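Local coordinates for protein Bse634I restriction endonuclease (Geobacillus stearothermophilus, PDB 1KNV) that is a restriction endonuclease that cuts double-stranded DNA at a specific sequence, probably with the help of divalent metal ions, at residues E32-Q37 / N165-E170; N28-L33 / D48-Y53; E212-K217 / E268-D273. All coordinates share one frame; numbering follows the deposited sequence. Where two conformers were deposited one is given.

Interaction 1: residues E32-Q37 / N165-E170; sequences ELYHHQ and NKLTHE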
loop_
_atom_site.group_PDB
_atom_site.type_symbol
_atom_site.label_atom_id
_atom_site.label_comp_id
_atom_site.label_asym_id
_atom_site.label_seq_id
_atom_site.Cartn_x
_atom_site.Cartn_y
_atom_site.Cartn_z
ATOM N N GLU B 32 -52.364 14.500 8.913
ATOM C CA GLU B 32 -53.393 15.491 9.187
ATOM C C GLU B 32 -53.109 16.817 8.502
ATOM O O GLU B 32 -54.037 17.511 8.097
ATOM C CB GLU B 32 -53.534 15.710 10.706
ATOM C CG GLU B 32 -54.437 14.683 11.393
ATOM C CD GLU B 32 -54.359 14.770 12.908
ATOM O OE1 GLU B 32 -54.134 15.889 13.421
ATOM O OE2 GLU B 32 -54.530 13.724 13.572
ATOM N N LEU B 33 -51.838 17.171 8.364
ATOM C CA LEU B 33 -51.512 18.446 7.739
ATOM C C LEU B 33 -51.103 18.312 6.272
ATOM O O LEU B 33 -50.883 19.314 5.596
ATOM C CB LEU B 33 -50.412 19.159 8.508
ATOM C CG LEU B 33 -50.708 19.586 9.929
ATOM C CD1 LEU B 33 -49.519 20.330 10.511
ATOM C CD2 LEU B 33 -51.926 20.456 9.882
ATOM N N TYR B 34 -51.032 17.083 5.765
ATOM C CA TYR B 34 -50.675 16.884 4.363
ATOM C C TYR B 34 -51.567 15.884 3.629
ATOM O O TYR B 34 -51.092 14.975 2.953
ATOM C CB TYR B 34 -49.206 16.486 4.231
ATOM C CG TYR B 34 -48.265 17.535 4.791
ATOM C CD1 TYR B 34 -47.801 17.456 6.097
ATOM C CD2 TYR B 34 -47.877 18.622 4.025
ATOM C CE1 TYR B 34 -46.973 18.441 6.629
ATOM C CE2 TYR B 34 -47.056 19.611 4.550
ATOM C CZ TYR B 34 -46.614 19.507 5.850
ATOM O OH TYR B 34 -45.805 20.485 6.383
ATOM N N HIS B 35 -52.874 16.092 3.749
ATOM C CA HIS B 35 -53.862 15.254 3.091
ATOM C C HIS B 35 -53.893 15.528 1.600
ATOM O O HIS B 35 -54.339 14.681 0.835
ATOM C CB HIS B 35 -55.268 15.531 3.637
ATOM C CG HIS B 35 -55.626 14.736 4.854
ATOM N ND1 HIS B 35 -55.370 15.174 6.137
ATOM C CD2 HIS B 35 -56.252 13.542 4.985
ATOM C CE1 HIS B 35 -55.828 14.288 7.004
ATOM N NE2 HIS B 35 -56.369 13.286 6.331
ATOM N N HIS B 36 -53.431 16.704 1.182
ATOM C CA HIS B 36 -53.486 17.040 -0.235
ATOM C C HIS B 36 -52.204 17.512 -0.906
ATOM O O HIS B 36 -52.207 17.832 -2.094
ATOM C CB HIS B 36 -54.591 18.074 -0.476
ATOM C CG HIS B 36 -55.969 17.572 -0.160
ATOM N ND1 HIS B 36 -56.435 17.427 1.128
ATOM C CD2 HIS B 36 -56.975 17.165 -0.973
ATOM C CE1 HIS B 36 -57.668 16.952 1.101
ATOM N NE2 HIS B 36 -58.019 16.784 -0.162
ATOM N N GLN B 37 -51.107 17.551 -0.168
ATOM C CA GLN B 37 -49.848 17.982 -0.760
ATOM C C GLN B 37 -48.667 17.527 0.077
ATOM O O GLN B 37 -48.827 17.133 1.236
ATOM C CB GLN B 37 -49.803 19.504 -0.860
ATOM C CG GLN B 37 -49.700 20.190 0.497
ATOM C CD GLN B 37 -49.266 21.638 0.389
ATOM O OE1 GLN B 37 -49.967 22.460 -0.198
ATOM N NE2 GLN B 37 -48.100 21.958 0.954
ATOM N N ASN B 165 -47.904 12.340 -3.576
ATOM C CA ASN B 165 -48.554 13.640 -3.669
ATOM C C ASN B 165 -49.178 14.109 -2.378
ATOM O O ASN B 165 -49.608 15.256 -2.272
ATOM C CB ASN B 165 -49.622 13.582 -4.742
ATOM C CG ASN B 165 -49.046 13.270 -6.089
ATOM O OD1 ASN B 165 -49.731 12.740 -6.964
ATOM N ND2 ASN B 165 -47.773 13.606 -6.275
ATOM N N LYS B 166 -49.244 13.215 -1.402
ATOM C CA LYS B 166 -49.812 13.534 -0.106
ATOM C C LYS B 166 -49.351 12.469 0.862
ATOM O O LYS B 166 -49.125 11.325 0.470
ATOM C CB LYS B 166 -51.340 13.588 -0.200
ATOM C CG LYS B 166 -51.966 12.428 -0.963
ATOM C CD LYS B 166 -52.213 11.221 -0.068
ATOM C CE LYS B 166 -53.365 11.471 0.913
ATOM N NZ LYS B 166 -54.689 11.592 0.233
ATOM N N LEU B 167 -49.205 12.846 2.127
ATOM C CA LEU B 167 -48.732 11.917 3.143
ATOM C C LEU B 167 -49.814 11.042 3.752
ATOM O O LEU B 167 -50.896 11.516 4.113
ATOM C CB LEU B 167 -48.012 12.690 4.248
ATOM C CG LEU B 167 -46.873 13.590 3.772
ATOM C CD1 LEU B 167 -46.174 14.186 4.976
ATOM C CD2 LEU B 167 -45.895 12.790 2.910
ATOM N N THR B 168 -49.500 9.755 3.865
ATOM C CA THR B 168 -50.397 8.755 4.432
ATOM C C THR B 168 -49.549 7.778 5.271
ATOM O O THR B 168 -48.341 7.692 5.062
ATOM C CB THR B 168 -51.140 7.962 3.312
ATOM O OG1 THR B 168 -50.231 7.073 2.644
ATOM C CG2 THR B 168 -51.719 8.920 2.278
ATOM N N HIS B 169 -50.159 7.101 6.176
ATOM C CA HIS B 169 -49.426 6.133 7.028
ATOM C C HIS B 169 -48.703 5.130 6.147
ATOM O O HIS B 169 -47.622 4.658 6.493
ATOM C CB HIS B 169 -50.382 5.387 7.965
ATOM C CG HIS B 169 -50.692 6.122 9.232
ATOM N ND1 HIS B 169 -51.957 6.162 9.779
ATOM C CD2 HIS B 169 -49.898 6.836 10.065
ATOM C CE1 HIS B 169 -51.931 6.878 10.892
ATOM N NE2 HIS B 169 -50.694 7.298 11.084
ATOM N N GLU B 170 -49.289 4.820 5.007
ATOM C CA GLU B 170 -48.699 3.869 4.088
ATOM C C GLU B 170 -47.488 4.356 3.279
ATOM O O GLU B 170 -46.447 3.695 3.280
ATOM C CB GLU B 170 -49.766 3.326 3.144
ATOM C CG GLU B 170 -49.323 2.103 2.356
ATOM C CD GLU B 170 -50.397 1.610 1.394
ATOM O OE1 GLU B 170 -51.579 1.982 1.578
ATOM O OE2 GLU B 170 -50.069 0.844 0.459
#
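Successive bends in the K166 side chain, with chi2 placing CD (86°), chi3 placing CE (71°) and chi4 placing NZ (67°), fold the lysine back against the carbonyl of H35. K166 CE lies 3.4 Å from H35 O. K166 NZ makes a weak hydrogen bond to H35 O, at 3.2 Å. A long, flexible amine suits this place, since its methylenes curl round the H35 carbonyl oxygen before the tip meets it. The firmer polar tie is between backbones: L167 N donates to Y34 O at 3.0 Å, close to the plane of that carbonyl. Next to it Y34 and L167 lie side by side and point the same way, with Y34 CB 3.7 Å from L167 CG; L167 CD1 then reaches the ring at Y34 CD1, at 3.8 Å. The ring carries its hydroxyl away to N46. Farther along, Q37 CA brings its hydrogen toward N165 O at 3.1 Å. The contact thus ties the loop that leaves helix 26-33 to the turn entering helix 169-176, where T168 is the N-cap. L167 also touches L30 of helix 26-33, and Y34 rests on K49 of helix 43-60.

Interaction 2: residues N28-L33 / D48-Y53; sequences NALIEL and DKLENY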
loop_
_atom_site.group_PDB
_atom_site.type_symbol
_atom_site.label_atom_id
_atom_site.label_comp_id
_atom_site.label_asym_id
_atom_site.label_seq_id
_atom_site.Cartn_x
_atom_site.Cartn_y
_atom_site.Cartn_z
ATOM N N ASN B 28 -49.067 11.097 12.597
ATOM C CA ASN B 28 -50.454 11.528 12.458
ATOM C C ASN B 28 -50.472 13.029 12.201
ATOM O O ASN B 28 -51.350 13.540 11.508
ATOM C CB ASN B 28 -51.270 11.202 13.711
ATOM C CG ASN B 28 -51.334 9.711 13.992
ATOM O OD1 ASN B 28 -51.392 8.888 13.071
ATOM N ND2 ASN B 28 -51.340 9.356 15.271
ATOM N N ALA B 29 -49.493 13.731 12.757
ATOM C CA ALA B 29 -49.399 15.167 12.564
ATOM C C ALA B 29 -49.164 15.431 11.085
ATOM O O ALA B 29 -49.787 16.320 10.500
ATOM C CB ALA B 29 -48.249 15.741 13.385
ATOM N N LEU B 30 -48.271 14.645 10.486
ATOM C CA LEU B 30 -47.933 14.792 9.069
ATOM C C LEU B 30 -49.121 14.545 8.156
ATOM O O LEU B 30 -49.409 15.343 7.265
ATOM C CB LEU B 30 -46.804 13.834 8.689
ATOM C CG LEU B 30 -45.406 14.223 9.157
ATOM C CD1 LEU B 30 -44.459 13.085 8.899
ATOM C CD2 LEU B 30 -44.947 15.462 8.429
ATOM N N ILE B 31 -49.799 13.429 8.376
ATOM C CA ILE B 31 -50.950 13.067 7.567
ATOM C C ILE B 31 -52.057 14.112 7.678
ATOM O O ILE B 31 -52.609 14.555 6.671
ATOM C CB ILE B 31 -51.492 11.696 7.992
ATOM C CG1 ILE B 31 -50.378 10.656 7.884
ATOM C CG2 ILE B 31 -52.665 11.305 7.114
ATOM C CD1 ILE B 31 -50.790 9.298 8.333
ATOM N N GLU B 32 -52.364 14.500 8.913
ATOM C CA GLU B 32 -53.393 15.491 9.187
ATOM C C GLU B 32 -53.109 16.817 8.502
ATOM O O GLU B 32 -54.037 17.511 8.097
ATOM C CB GLU B 32 -53.534 15.710 10.706
ATOM C CG GLU B 32 -54.437 14.683 11.393
ATOM C CD GLU B 32 -54.359 14.770 12.908
ATOM O OE1 GLU B 32 -54.134 15.889 13.421
ATOM O OE2 GLU B 32 -54.530 13.724 13.572
ATOM N N LEU B 33 -51.838 17.171 8.364
ATOM C CA LEU B 33 -51.512 18.446 7.739
ATOM C C LEU B 33 -51.103 18.312 6.272
ATOM O O LEU B 33 -50.883 19.314 5.596
ATOM C CB LEU B 33 -50.412 19.159 8.508
ATOM C CG LEU B 33 -50.708 19.586 9.929
ATOM C CD1 LEU B 33 -49.519 20.330 10.511
ATOM C CD2 LEU B 33 -51.926 20.456 9.882
ATOM N N ASP B 48 -41.923 24.249 11.929
ATOM C CA ASP B 48 -42.504 25.143 12.934
ATOM C C ASP B 48 -44.017 24.993 12.897
ATOM O O ASP B 48 -44.656 24.920 13.937
ATOM C CB ASP B 48 -42.131 26.598 12.681
ATOM C CG ASP B 48 -40.676 26.869 12.962
ATOM O OD1 ASP B 48 -40.048 26.040 13.665
ATOM O OD2 ASP B 48 -40.169 27.905 12.483
ATOM N N LYS B 49 -44.580 24.913 11.693
ATOM C CA LYS B 49 -46.020 24.751 11.509
ATOM C C LYS B 49 -46.514 23.489 12.184
ATOM O O LYS B 49 -47.494 23.514 12.927
ATOM C CB LYS B 49 -46.342 24.696 10.023
ATOM C CG LYS B 49 -47.625 23.971 9.677
ATOM C CD LYS B 49 -47.735 23.831 8.170
ATOM C CE LYS B 49 -48.951 23.028 7.756
ATOM N NZ LYS B 49 -48.962 22.833 6.273
ATOM N N LEU B 50 -45.837 22.380 11.904
ATOM C CA LEU B 50 -46.189 21.103 12.496
ATOM C C LEU B 50 -46.109 21.227 14.014
ATOM O O LEU B 50 -47.003 20.775 14.728
ATOM C CB LEU B 50 -45.237 20.007 11.991
ATOM C CG LEU B 50 -45.528 19.445 10.592
ATOM C CD1 LEU B 50 -44.291 18.820 9.993
ATOM C CD2 LEU B 50 -46.639 18.417 10.688
ATOM N N GLU B 51 -45.045 21.855 14.506
ATOM C CA GLU B 51 -44.875 22.030 15.942
ATOM C C GLU B 51 -46.040 22.804 16.550
ATOM O O GLU B 51 -46.706 22.326 17.477
ATOM C CB GLU B 51 -43.566 22.759 16.247
ATOM C CG GLU B 51 -43.373 23.017 17.732
ATOM C CD GLU B 51 -41.934 23.289 18.106
ATOM O OE1 GLU B 51 -41.678 23.528 19.303
ATOM O OE2 GLU B 51 -41.060 23.258 17.210
ATOM N N ASN B 52 -46.271 24.003 16.025
ATOM C CA ASN B 52 -47.352 24.846 16.502
ATOM C C ASN B 52 -48.675 24.109 16.398
ATOM O O ASN B 52 -49.533 24.232 17.272
ATOM C CB ASN B 52 -47.414 26.133 15.698
ATOM C CG ASN B 52 -46.133 26.917 15.780
ATOM O OD1 ASN B 52 -45.478 26.939 16.822
ATOM N ND2 ASN B 52 -45.770 27.579 14.687
ATOM N N TYR B 53 -48.844 23.337 15.333
ATOM C CA TYR B 53 -50.074 22.587 15.178
ATOM C C TYR B 53 -50.271 21.669 16.369
ATOM O O TYR B 53 -51.338 21.640 16.973
ATOM C CB TYR B 53 -50.039 21.735 13.929
ATOM C CG TYR B 53 -51.239 20.831 13.824
ATOM C CD1 TYR B 53 -52.508 21.348 13.560
ATOM C CD2 TYR B 53 -51.107 19.454 13.959
ATOM C CE1 TYR B 53 -53.612 20.509 13.427
ATOM C CE2 TYR B 53 -52.202 18.606 13.828
ATOM C CZ TYR B 53 -53.449 19.138 13.558
ATOM O OH TYR B 53 -54.522 18.295 13.393
#
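L33 and L50 form the tight part of this contact: L33 CD1 lies 3.5 Å from L50 CD2, closer than two methyl groups usually come. The two leucines slide past each other in opposite directions, and L33 treats Y53 in the same way. Its other branch, CD2, sits 3.9 Å from the centre of the tyrosine ring, over one face, in a CH-pi contact, while CD1 touches Y53 CB. The forked leucine suits its place because one methyl meets L50 and the other the ring. Deeper in, L50 CD1 reaches L30 CD2 at 3.8 Å, and A29, with only a methyl, leaves room for L50 CD2 beside it. Helices 26-33 and 43-60 are consecutive in the chain and pack crosswise, their local axes 10.4 Å apart at 104°. Helix 68-93 supports the same apolar layer through W78, which touches both L30 and L50. At the rim of the ring the contact turns polar. With CG anti to its backbone N (chi1 174°), Y53 sends its ring out past L33. Y53 OH donates to E32 OE1; the modelled 2.4 Å is very short, and the exact length is doubtful. The carboxylate plane stands 77° from the ring; OE1 also bonds S8 OG, and OE2 bonds N9 N. A phenylalanine in place of Y53 lacks the hydroxyl and would probably leave E32 OE1 without its phenolic donor, with S8 and N9 still holding the carboxylate. The loose side is that of K49, an exposed residue whose extended chain merely lays CE 3.9 Å from L33 CD1, a suitable role for a lysine with its long apolar stem at a helix margin.

Interaction 3: residues E212-K217 / E268-D273; sequences EGNILK and ERAVDD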
loop_
_atom_site.group_PDB
_atom_site.type_symbol
_atom_site.label_atom_id
_atom_site.label_comp_id
_atom_site.label_asym_id
_atom_site.label_seq_id
_atom_site.Cartn_x
_atom_site.Cartn_y
_atom_site.Cartn_z
ATOM N N GLU B 212 -17.282 10.169 10.447
ATOM C CA GLU B 212 -18.100 9.235 9.693
ATOM C C GLU B 212 -17.565 9.094 8.268
ATOM O O GLU B 212 -17.521 7.993 7.721
ATOM C CB GLU B 212 -19.565 9.690 9.700
ATOM C CG GLU B 212 -20.458 8.863 8.800
ATOM C CD GLU B 212 -21.922 8.915 9.196
ATOM O OE1 GLU B 212 -22.324 8.133 10.086
ATOM O OE2 GLU B 212 -22.673 9.734 8.627
ATOM N N GLY B 213 -17.137 10.202 7.676
ATOM C CA GLY B 213 -16.585 10.138 6.334
ATOM C C GLY B 213 -15.321 9.295 6.310
ATOM O O GLY B 213 -15.096 8.532 5.376
ATOM N N ASN B 214 -14.485 9.426 7.333
ATOM C CA ASN B 214 -13.252 8.643 7.404
ATOM C C ASN B 214 -13.532 7.167 7.584
ATOM O O ASN B 214 -12.885 6.334 6.954
ATOM C CB ASN B 214 -12.374 9.127 8.552
ATOM C CG ASN B 214 -11.452 10.232 8.128
ATOM O OD1 ASN B 214 -10.555 10.016 7.309
ATOM N ND2 ASN B 214 -11.667 11.433 8.666
ATOM N N ILE B 215 -14.500 6.858 8.449
ATOM C CA ILE B 215 -14.892 5.475 8.744
ATOM C C ILE B 215 -15.460 4.755 7.523
ATOM O O ILE B 215 -15.031 3.641 7.189
ATOM C CB ILE B 215 -15.944 5.417 9.889
ATOM C CG1 ILE B 215 -15.270 5.710 11.223
ATOM C CG2 ILE B 215 -16.587 4.037 9.955
ATOM C CD1 ILE B 215 -14.297 4.615 11.643
ATOM N N LEU B 216 -16.418 5.393 6.856
ATOM C CA LEU B 216 -17.040 4.792 5.691
ATOM C C LEU B 216 -16.128 4.740 4.462
ATOM O O LEU B 216 -16.056 3.718 3.779
ATOM C CB LEU B 216 -18.339 5.532 5.363
ATOM C CG LEU B 216 -19.412 5.419 6.451
ATOM C CD1 LEU B 216 -20.586 6.304 6.099
ATOM C CD2 LEU B 216 -19.851 3.959 6.596
ATOM N N LYS B 217 -15.434 5.834 4.170
ATOM C CA LYS B 217 -14.545 5.843 3.016
ATOM C C LYS B 217 -13.392 4.846 3.153
ATOM O O LYS B 217 -13.002 4.206 2.176
ATOM C CB LYS B 217 -13.983 7.244 2.769
ATOM C CG LYS B 217 -14.959 8.190 2.111
ATOM C CD LYS B 217 -14.228 9.440 1.654
ATOM C CE LYS B 217 -15.104 10.264 0.759
ATOM N NZ LYS B 217 -14.311 11.305 0.064
ATOM N N GLU B 268 -8.109 12.943 -1.028
ATOM C CA GLU B 268 -9.534 13.189 -0.902
ATOM C C GLU B 268 -9.938 13.591 0.502
ATOM O O GLU B 268 -9.301 13.223 1.496
ATOM C CB GLU B 268 -10.354 11.980 -1.367
ATOM C CG GLU B 268 -10.247 10.750 -0.521
ATOM C CD GLU B 268 -11.110 9.616 -1.053
ATOM O OE1 GLU B 268 -12.346 9.772 -1.106
ATOM O OE2 GLU B 268 -10.555 8.566 -1.422
ATOM N N ARG B 269 -10.994 14.385 0.569
ATOM C CA ARG B 269 -11.515 14.857 1.831
ATOM C C ARG B 269 -12.287 13.726 2.484
ATOM O O ARG B 269 -12.754 12.805 1.816
ATOM C CB ARG B 269 -12.488 16.013 1.601
ATOM C CG ARG B 269 -11.973 17.134 0.753
ATOM C CD ARG B 269 -13.079 18.133 0.544
ATOM N NE ARG B 269 -12.612 19.332 -0.140
ATOM C CZ ARG B 269 -13.386 20.383 -0.418
ATOM N NH1 ARG B 269 -14.671 20.379 -0.067
ATOM N NH2 ARG B 269 -12.883 21.436 -1.062
ATOM N N ALA B 270 -12.431 13.810 3.797
ATOM C CA ALA B 270 -13.197 12.828 4.527
ATOM C C ALA B 270 -14.641 13.075 4.110
ATOM O O ALA B 270 -15.429 12.146 4.003
ATOM C CB ALA B 270 -13.033 13.050 6.026
ATOM N N VAL B 271 -14.979 14.342 3.875
ATOM C CA VAL B 271 -16.325 14.745 3.477
ATOM C C VAL B 271 -16.155 15.457 2.160
ATOM O O VAL B 271 -15.593 16.543 2.110
ATOM C CB VAL B 271 -16.945 15.719 4.506
ATOM C CG1 VAL B 271 -18.419 15.951 4.205
ATOM C CG2 VAL B 271 -16.800 15.152 5.904
ATOM N N ASP B 272 -16.627 14.837 1.091
ATOM C CA ASP B 272 -16.492 15.403 -0.241
ATOM C C ASP B 272 -17.113 16.782 -0.449
ATOM O O ASP B 272 -16.608 17.585 -1.232
ATOM C CB ASP B 272 -17.037 14.406 -1.242
ATOM C CG ASP B 272 -16.164 13.191 -1.336
ATOM O OD1 ASP B 272 -15.075 13.321 -1.924
ATOM O OD2 ASP B 272 -16.538 12.125 -0.802
ATOM N N ASP B 273 -18.215 17.062 0.228
ATOM C CA ASP B 273 -18.818 18.371 0.104
ATOM C C ASP B 273 -19.857 18.535 1.190
ATOM O O ASP B 273 -20.321 17.556 1.786
ATOM C CB ASP B 273 -19.434 18.564 -1.282
ATOM C CG ASP B 273 -19.535 20.036 -1.684
ATOM O OD1 ASP B 273 -19.837 20.302 -2.863
ATOM O OD2 ASP B 273 -19.314 20.932 -0.834
#
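K217 runs out from its helix as a straight, extended chain and brings NZ among three oxygens of 268-273. The E268 and D272 side chains each cross the lysine chain at a slant. E268, its own chain extended beyond CG, presents OE1 at 2.8 Å from K217 NZ, through the lone pair that faces away from its other oxygen. D272 forms the second salt bridge with OD2, although that atom is crowded in the model and its short distance is doubtful; as modelled, D272 OD2 also accepts from Y236 N. The third acceptor is a backbone one: R269 O lies 2.8 Å from K217 NZ, the C=O pointing almost straight at the nitrogen (163°). Lysine suits this buried place, since its long aliphatic stem crosses from helix to loop while one ammonium can satisfy three acceptors; with both acids so near, it would probably stay protonated.

One turn back, the helix approaches the loop with no side chain between. G213 CA directs its hydrogen to A270 O at 3.3 Å; a CB here would fall only 2.1 Å from that oxygen, which is consistent with a glycine at this point. N214 leans over from beside it, ND2 lying 3.4 Å from A270 CB, a methyl small enough to fit under the amide, whose OD1 is bound by T257 N. R269 turns its side chain outward, its NE binding Q137 O of the second subunit, and D272 O accepts from Q136 NE2 of that subunit. Helix 203-227 is thereby fastened to the loop that leads into strand 273-276, the strand that runs parallel to 235-240 at one margin of the five-stranded mixed sheet of this PDDEXK-clan nuclease.

Interactions 1 and 2 share E32 and L33 at the end of helix 26-33, and their centres lie 11 Å apart. They also touch just before helix 169-176, where L167 O and the backbone of T168 pack on I31, so helix 26-33 is held by 165-170 as well as by 48-53. Interaction 3 lies across the centre of the chain, about 36 Å from interaction 1 and 35 Å from interaction 2 between centres, with nearest atoms about 24 and 22 Å apart. It alone comes near an annotated metal site: the G213 position lies about 11 Å from the side chain of D146, which binds calcium in a structure of this protein, though no calcium is bound to this chain here.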